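Local coordinates for inositol monophosphatase family protein (Staphylococcus aureus subsp. aureus MSSA476, PDB 4I3Y) that probably hydrolyses inositol monophosphates to inositol and phosphate in a magnesium-dependent, lithium-inhibited reaction, at residues H71-A75 against E76-N80; Q58-Q61 against Q62-A65; D94-D97 against G98-N101. All coordinates share one frame; numbering follows the deposited sequence.

Interaction 1. Residues H71-A75 against E76-N80; sequences HQLLA and EEKSN. With MG (magnesium ion), chain F; MG (magnesium ion), chain D.
Lys78 reaches back along the strand it has just left, its aliphatic chain lying obliquely against Leu73 and its ammonium group ending at the Leu73 carbonyl. Lys78 NZ donates to Leu73 O at 2.6 Å, coming in 26° from the carbonyl plane. NZ also donates to Ser79 O at 3.2 Å, so one ammonium joins strand and loop. Beneath it, Lys78 CE packs 3.9 Å from Leu73 CG. CG of Lys78 stands between the backbone N and carbonyl carbon (chi1 64°), the chain runs straight, and a bend at chi4 (72°) turns NZ onto the carbonyl. A type I turn from Ala75 to Lys78 folds the chain back. At its start the extended Glu76 points the other way and bridges two magnesium ions, one oxygen to each: OE1 lies 2.2 Å from one ion and OE2 2.1 Å from the other. Lys42 bonds to Glu76 OE1 and forms a salt bridge with Glu77, whose OE2 accepts from two metal-bound waters. Strand 72-75 is one edge strand of its sheet, hydrogen-bonded to strand 89-97, while Leu73 and Lys78 lean on helix 51-67 and Glu76 touches Trp214 of helix 213-216.

Interaction 2. Residues Q58-Q61 against Q62-A65; sequences QQFQ and QFLA
Phe60 and Phe63 both carry CG opposite the backbone N (chi1 -170° and 172°), and this shared torsion sends the two rings off the same side of the helix, one turn apart. There they lie nearly parallel, with planes at 19°, but the centroids are 5.4 Å apart and the rings are slid so far that they barely overlap. The touching is therefore between rim atoms: Phe60 CE1 comes within 3.6 Å of Phe63 CD2, an approach that is oblique to both rings. Leu64 takes the CE2 flank of the Phe60 ring, its two methyls approaching obliquely. Its CD1 is 3.8 Å from Phe60 CZ, and both methyls come near Phe60 CE2. Phe63 and Leu64 thus lie side by side against the same side of the Phe60 ring, one toward CE1 and the other toward CE2.

The spacing is set by the backbone, where four successive i to i+4 hydrogen bonds run from Gln62, Phe63, Leu64 and Ala65 N to the carbonyls of residues 58 to 61. Phe63 N to Gln59 O, at 2.9 Å, is the straightest, and Leu64 N to Phe60 O, at 2.8 Å, is more bent. Trp22 of helix 12-35 meets both phenylalanine rings, edge-to-face with Phe60, and Tyr67 stacks on Phe63. Leu73 of strand 72-75 touches Phe60, Gln61 and Leu64.

The glutamines at 58, 59 and 62 are less buried than this apolar trio. Such i, i+3, i+4 spacing of apolar residues is the signature of an amphipathic alpha-helix, here laid between another helix and the edge of a sheet in the layered alpha/beta fold of the inositol monophosphatase family.

Interaction 3. Residues D94-D97 against G98-N101; sequences DPID and GTAN. With MG (magnesium ion), chain D; PO4 (phosphate ion), chain C.
The Asp-Pro-Ile-Asp-Gly-Thr sequence of residues 94 to 99 is the signature metal-binding motif of the inositol monophosphatase family, and Ile96 and Thr99 meet within it where strand 89-97 passes into helix 99-105. CG2 of Ile96 lies 3.7 Å from Thr99 OG1, the two side chains crossing at about a right angle. Thr99 OG1 faces the phosphate, while Ile96 reaches the magnesium through its carbonyl, not its side chain. The magnesium is bound by Asp94 OD1 at 2.0 Å and by the backbone carbonyl Ile96 O at 2.1 Å. A water, two phosphate oxygens and Glu76 complete six ligands. The chi1 of -164° swings the Asp94 carboxylate to the carbonyl side of its own backbone, where OD1 can share the ion with the carbonyl two residues on.

Gly98, at the N-cap position, has a positive phi of 84°, a conformation that suits glycine. This bend presents two successive amides to one phosphate oxygen: Gly98 N to PO4 O2 is 2.9 Å and Thr99 N to the same O2 is 3.0 Å. The second is the straighter, at 157°. The first turn of a helix would further favour an anion here. The phosphate is probably from the crystallisation liquor, so its position only suggests where a substrate phosphate would sit. Thr99 OG1 is close to both PO4 O4 (2.5 Å, very short) and Asp53, and which acceptor takes its proton is not settled. Asp97 OD2 accepts from Gly192 N.

Ile96 packs on Val52 and Asp53 of helix 51-67, Asp94 and Asp97 touch strand 110-117, and Asn101 of helix 99-105 bonds to Arg186 of the second subunit.

How the interactions relate
The three contacts follow the chain in the order interaction 2, interaction 1, interaction 3: helix 51-67, then strand 72-75 with its loop, then strand 89-97 leading into helix 99-105. Strands 72-75 and 89-97 are parallel neighbours in the same sheet, and the centres of interactions 1 and 3 lie about 15 Å apart. They converge on one magnesium, where Glu76 OE2 and Asp94 OD1 approach to 2.9 Å, and they share a bound water. Interaction 2, centred about 11 Å from interaction 1, backs that strand by packing; it does not touch interaction 3. The apolar helix face thus lies behind the edge strand, and the metal site forms just past the end of strand 72-75 and at the corner in strand 89-97.

Interaction 1. Residues H71-A75 against E76-N80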
loop_
_atom_site.group_PDB
_atom_site.type_symbol
_atom_site.label_atom_id
_atom_site.label_comp_id
_atom_site.label_asym_id
_atom_site.label_seq_id
_atom_site.Cartn_x
_atom_site.Cartn_y
_atom_site.Cartn_z
ATOM N N HIS A 71 -11.473 -27.081 -20.909
ATOM C CA HIS A 71 -11.744 -26.020 -19.922
ATOM C C HIS A 71 -11.986 -24.681 -20.647
ATOM O O HIS A 71 -11.353 -24.400 -21.637
ATOM C CB HIS A 71 -10.627 -25.958 -18.861
ATOM C CG HIS A 71 -10.651 -27.105 -17.906
ATOM N ND1 HIS A 71 -10.321 -26.985 -16.569
ATOM C CD2 HIS A 71 -10.983 -28.405 -18.091
ATOM C CE1 HIS A 71 -10.477 -28.150 -15.970
ATOM N NE2 HIS A 71 -10.868 -29.032 -16.871
ATOM N N GLN A 72 -12.934 -23.881 -20.183
ATOM C CA GLN A 72 -13.124 -22.575 -20.838
ATOM C C GLN A 72 -12.504 -21.358 -20.030
ATOM O O GLN A 72 -12.361 -21.450 -18.821
ATOM C CB GLN A 72 -14.593 -22.387 -21.141
ATOM C CG GLN A 72 -14.942 -22.872 -22.549
ATOM C CD GLN A 72 -16.310 -22.343 -22.956
ATOM O OE1 GLN A 72 -17.311 -22.670 -22.301
ATOM N NE2 GLN A 72 -16.355 -21.452 -23.991
ATOM N N LEU A 73 -12.150 -20.273 -20.718
ATOM C CA LEU A 73 -11.514 -19.096 -20.103
ATOM C C LEU A 73 -12.363 -17.806 -20.210
ATOM O O LEU A 73 -12.666 -17.312 -21.335
ATOM C CB LEU A 73 -10.099 -18.878 -20.680
ATOM C CG LEU A 73 -9.320 -17.650 -20.196
ATOM C CD1 LEU A 73 -8.999 -17.819 -18.694
ATOM C CD2 LEU A 73 -8.054 -17.515 -20.969
ATOM N N LEU A 74 -12.783 -17.293 -19.062
ATOM C CA LEU A 74 -13.340 -15.930 -19.005
ATOM C C LEU A 74 -12.229 -14.965 -18.540
ATOM O O LEU A 74 -11.756 -15.099 -17.421
ATOM C CB LEU A 74 -14.541 -15.910 -18.057
ATOM C CG LEU A 74 -15.268 -14.589 -17.647
ATOM C CD1 LEU A 74 -15.417 -13.707 -18.822
ATOM C CD2 LEU A 74 -16.630 -14.857 -17.049
ATOM N N ALA A 75 -11.782 -14.027 -19.383
ATOM C CA ALA A 75 -10.614 -13.211 -19.021
ATOM C C ALA A 75 -10.701 -11.781 -19.518
ATOM O O ALA A 75 -11.303 -11.487 -20.609
ATOM C CB ALA A 75 -9.319 -13.845 -19.517
ATOM N N GLU A 76 -10.072 -10.891 -18.752
ATOM C CA GLU A 76 -10.129 -9.486 -19.059
ATOM C C GLU A 76 -9.770 -9.037 -20.499
ATOM O O GLU A 76 -10.509 -8.262 -21.140
ATOM C CB GLU A 76 -9.266 -8.693 -18.094
ATOM C CG GLU A 76 -9.493 -7.196 -18.325
ATOM C CD GLU A 76 -8.879 -6.333 -17.241
ATOM O OE1 GLU A 76 -9.049 -5.080 -17.319
ATOM O OE2 GLU A 76 -8.262 -6.903 -16.318
ATOM N N GLU A 77 -8.632 -9.479 -21.011
ATOM C CA GLU A 77 -8.145 -8.878 -22.237
ATOM C C GLU A 77 -8.578 -9.623 -23.540
ATOM O O GLU A 77 -7.831 -9.699 -24.468
ATOM C CB GLU A 77 -6.630 -8.648 -22.192
ATOM C CG GLU A 77 -6.078 -8.095 -20.870
ATOM C CD GLU A 77 -6.650 -6.709 -20.437
ATOM O OE1 GLU A 77 -7.303 -6.009 -21.281
ATOM O OE2 GLU A 77 -6.480 -6.331 -19.220
ATOM N N LYS A 78 -9.772 -10.186 -23.573
ATOM C CA LYS A 78 -10.284 -10.803 -24.798
ATOM C C LYS A 78 -11.763 -10.691 -24.701
ATOM O O LYS A 78 -12.260 -10.371 -23.639
ATOM C CB LYS A 78 -9.920 -12.284 -24.850
ATOM C CG LYS A 78 -10.544 -13.169 -23.756
ATOM C CD LYS A 78 -10.225 -14.638 -24.056
ATOM C CE LYS A 78 -10.880 -15.593 -23.133
ATOM N NZ LYS A 78 -12.341 -15.699 -23.352
ATOM N N SER A 79 -12.505 -11.002 -25.767
ATOM C CA SER A 79 -13.955 -11.086 -25.628
ATOM C C SER A 79 -14.350 -12.405 -24.971
ATOM O O SER A 79 -13.643 -13.397 -25.067
ATOM C CB SER A 79 -14.674 -10.854 -26.963
ATOM O OG SER A 79 -14.802 -12.070 -27.626
ATOM N N ASN A 80 -15.465 -12.379 -24.244
ATOM C CA ASN A 80 -15.986 -13.530 -23.575
ATOM C C ASN A 80 -17.409 -13.844 -23.958
ATOM O O ASN A 80 -18.141 -14.384 -23.128
ATOM C CB ASN A 80 -15.916 -13.260 -22.099
ATOM C CG ASN A 80 -14.478 -12.963 -21.673
ATOM O OD1 ASN A 80 -14.136 -11.801 -21.342
ATOM N ND2 ASN A 80 -13.620 -13.982 -21.746
HETATM MG MG MG F . -7.830 -3.331 -16.771
HETATM MG MG MG D . -6.555 -6.690 -15.102
HETATM O O HOH W 1 -5.499 -7.268 -17.034
HETATM O O HOH W 2 -6.741 -3.796 -18.489
HETATM O O HOH W 3 -9.643 -2.429 -17.657
HETATM O O HOH W 4 -6.749 -1.479 -16.580
#

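Interaction 2. Residues Q58-Q61 against Q62-A65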
loop_
_atom_site.group_PDB
_atom_site.type_symbol
_atom_site.label_atom_id
_atom_site.label_comp_id
_atom_site.label_asym_id
_atom_site.label_seq_id
_atom_site.Cartn_x
_atom_site.Cartn_y
_atom_site.Cartn_z
ATOM N N GLN A 58 -2.340 -14.643 -22.654
ATOM C CA GLN A 58 -2.228 -15.554 -23.747
ATOM C C GLN A 58 -1.343 -16.785 -23.428
ATOM O O GLN A 58 -1.662 -17.916 -23.846
ATOM C CB GLN A 58 -1.843 -14.778 -24.991
ATOM C CG GLN A 58 -0.425 -14.425 -25.138
ATOM C CD GLN A 58 0.011 -14.913 -26.491
ATOM O OE1 GLN A 58 0.472 -14.141 -27.341
ATOM N NE2 GLN A 58 -0.181 -16.212 -26.722
ATOM N N GLN A 59 -0.316 -16.588 -22.600
ATOM C CA GLN A 59 0.342 -17.761 -22.055
ATOM C C GLN A 59 -0.572 -18.655 -21.259
ATOM O O GLN A 59 -0.446 -19.869 -21.362
ATOM C CB GLN A 59 1.623 -17.433 -21.340
ATOM C CG GLN A 59 2.619 -16.846 -22.318
ATOM C CD GLN A 59 3.873 -16.355 -21.648
ATOM O OE1 GLN A 59 4.605 -15.521 -22.202
ATOM N NE2 GLN A 59 4.157 -16.884 -20.461
ATOM N N PHE A 60 -1.529 -18.118 -20.501
ATOM C CA PHE A 60 -2.396 -18.993 -19.753
ATOM C C PHE A 60 -3.389 -19.723 -20.649
ATOM O O PHE A 60 -3.797 -20.877 -20.377
ATOM C CB PHE A 60 -3.223 -18.272 -18.709
ATOM C CG PHE A 60 -3.923 -19.227 -17.793
ATOM C CD1 PHE A 60 -3.171 -20.037 -16.928
ATOM C CD2 PHE A 60 -5.317 -19.366 -17.823
ATOM C CE1 PHE A 60 -3.808 -20.909 -16.091
ATOM C CE2 PHE A 60 -5.945 -20.255 -17.006
ATOM C CZ PHE A 60 -5.199 -21.057 -16.134
ATOM N N GLN A 61 -3.832 -19.015 -21.683
ATOM C CA GLN A 61 -4.658 -19.628 -22.738
ATOM C C GLN A 61 -3.979 -20.857 -23.321
ATOM O O GLN A 61 -4.570 -21.941 -23.416
ATOM C CB GLN A 61 -4.857 -18.607 -23.874
ATOM C CG GLN A 61 -6.251 -18.057 -23.841
ATOM C CD GLN A 61 -6.487 -16.906 -24.790
ATOM O OE1 GLN A 61 -7.619 -16.719 -25.207
ATOM N NE2 GLN A 61 -5.431 -16.135 -25.144
ATOM N N GLN A 62 -2.728 -20.663 -23.695
ATOM C CA GLN A 62 -1.930 -21.713 -24.255
ATOM C C GLN A 62 -1.710 -22.873 -23.241
ATOM O O GLN A 62 -1.887 -24.032 -23.611
ATOM C CB GLN A 62 -0.676 -21.068 -24.825
ATOM C CG GLN A 62 0.486 -21.988 -25.128
ATOM C CD GLN A 62 0.187 -22.981 -26.250
ATOM O OE1 GLN A 62 -0.867 -22.924 -26.934
ATOM N NE2 GLN A 62 1.122 -23.909 -26.451
ATOM N N PHE A 63 -1.381 -22.560 -21.963
ATOM C CA PHE A 63 -1.379 -23.536 -20.860
ATOM C C PHE A 63 -2.672 -24.336 -20.793
ATOM O O PHE A 63 -2.707 -25.555 -20.620
ATOM C CB PHE A 63 -1.190 -22.839 -19.465
ATOM C CG PHE A 63 -1.375 -23.763 -18.306
ATOM C CD1 PHE A 63 -0.306 -24.516 -17.836
ATOM C CD2 PHE A 63 -2.627 -23.886 -17.696
ATOM C CE1 PHE A 63 -0.478 -25.408 -16.775
ATOM C CE2 PHE A 63 -2.831 -24.759 -16.633
ATOM C CZ PHE A 63 -1.750 -25.532 -16.183
ATOM N N LEU A 64 -3.774 -23.652 -20.890
ATOM C CA LEU A 64 -5.027 -24.342 -20.804
ATOM C C LEU A 64 -5.260 -25.206 -22.088
ATOM O O LEU A 64 -5.780 -26.342 -22.023
ATOM C CB LEU A 64 -6.100 -23.259 -20.706
ATOM C CG LEU A 64 -7.205 -23.280 -19.677
ATOM C CD1 LEU A 64 -6.843 -23.699 -18.253
ATOM C CD2 LEU A 64 -7.961 -21.955 -19.700
ATOM N N ALA A 65 -4.904 -24.693 -23.257
ATOM C CA ALA A 65 -5.153 -25.494 -24.449
ATOM C C ALA A 65 -4.454 -26.872 -24.280
ATOM O O ALA A 65 -4.870 -27.884 -24.740
ATOM C CB ALA A 65 -4.660 -24.773 -25.686
#

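Interaction 3. Residues D94-D97 against G98-N101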
loop_
_atom_site.group_PDB
_atom_site.type_symbol
_atom_site.label_atom_id
_atom_site.label_comp_id
_atom_site.label_asym_id
_atom_site.label_seq_id
_atom_site.Cartn_x
_atom_site.Cartn_y
_atom_site.Cartn_z
ATOM N N ASP A 94 -7.757 -12.583 -14.295
ATOM C CA ASP A 94 -7.287 -11.202 -14.473
ATOM C C ASP A 94 -5.754 -11.260 -14.648
ATOM O O ASP A 94 -5.044 -11.540 -13.659
ATOM C CB ASP A 94 -7.624 -10.383 -13.243
ATOM C CG ASP A 94 -7.514 -8.910 -13.509
ATOM O OD1 ASP A 94 -6.747 -8.518 -14.419
ATOM O OD2 ASP A 94 -8.272 -8.195 -12.852
ATOM N N PRO A 95 -5.242 -11.054 -15.891
ATOM C CA PRO A 95 -3.819 -11.364 -16.020
ATOM C C PRO A 95 -2.936 -10.391 -15.265
ATOM O O PRO A 95 -1.889 -10.789 -14.730
ATOM C CB PRO A 95 -3.587 -11.323 -17.515
ATOM C CG PRO A 95 -4.691 -10.386 -18.056
ATOM C CD PRO A 95 -5.878 -10.705 -17.192
ATOM N N ILE A 96 -3.316 -9.105 -15.236
ATOM C CA ILE A 96 -2.694 -8.209 -14.261
ATOM C C ILE A 96 -3.858 -7.441 -13.604
ATOM O O ILE A 96 -4.565 -6.717 -14.286
ATOM C CB ILE A 96 -1.721 -7.198 -14.895
ATOM C CG1 ILE A 96 -0.419 -7.882 -15.436
ATOM C CG2 ILE A 96 -1.428 -6.046 -13.895
ATOM C CD1 ILE A 96 0.533 -8.286 -14.333
ATOM N N ASP A 97 -4.057 -7.632 -12.300
ATOM C CA ASP A 97 -5.058 -6.869 -11.604
ATOM C C ASP A 97 -4.272 -5.722 -10.939
ATOM O O ASP A 97 -3.296 -5.981 -10.299
ATOM C CB ASP A 97 -5.848 -7.685 -10.599
ATOM C CG ASP A 97 -6.812 -6.786 -9.785
ATOM O OD1 ASP A 97 -7.636 -6.117 -10.443
ATOM O OD2 ASP A 97 -6.739 -6.771 -8.533
ATOM N N GLY A 98 -4.700 -4.472 -11.121
ATOM C CA GLY A 98 -3.870 -3.310 -10.795
ATOM C C GLY A 98 -2.875 -2.894 -11.885
ATOM O O GLY A 98 -1.717 -2.531 -11.595
ATOM N N THR A 99 -3.323 -2.905 -13.139
ATOM C CA THR A 99 -2.518 -2.415 -14.266
ATOM C C THR A 99 -2.000 -0.987 -14.044
ATOM O O THR A 99 -0.869 -0.678 -14.407
ATOM C CB THR A 99 -3.319 -2.529 -15.593
ATOM O OG1 THR A 99 -3.837 -3.871 -15.688
ATOM C CG2 THR A 99 -2.434 -2.299 -16.775
ATOM N N ALA A 100 -2.821 -0.103 -13.437
ATOM C CA ALA A 100 -2.375 1.277 -13.215
ATOM C C ALA A 100 -1.155 1.255 -12.299
ATOM O O ALA A 100 -0.181 1.903 -12.579
ATOM C CB ALA A 100 -3.516 2.176 -12.647
ATOM N N ASN A 101 -1.199 0.449 -11.224
ATOM C CA ASN A 101 -0.059 0.334 -10.315
ATOM C C ASN A 101 1.119 -0.312 -11.011
ATOM O O ASN A 101 2.258 0.080 -10.776
ATOM C CB ASN A 101 -0.417 -0.528 -9.091
ATOM C CG ASN A 101 -1.271 0.196 -8.108
ATOM O OD1 ASN A 101 -1.401 1.433 -8.159
ATOM N ND2 ASN A 101 -1.895 -0.550 -7.222
HETATM MG MG MG D . -6.555 -6.690 -15.102
HETATM P P PO4 C . -7.106 -4.205 -14.242
HETATM O O1 PO4 C . -8.338 -3.468 -14.782
HETATM O O2 PO4 C . -6.263 -3.307 -13.300
HETATM O O3 PO4 C . -7.666 -5.389 -13.491
HETATM O O4 PO4 C . -6.197 -4.527 -15.472
HETATM O O HOH W 1 -5.499 -7.268 -17.034
#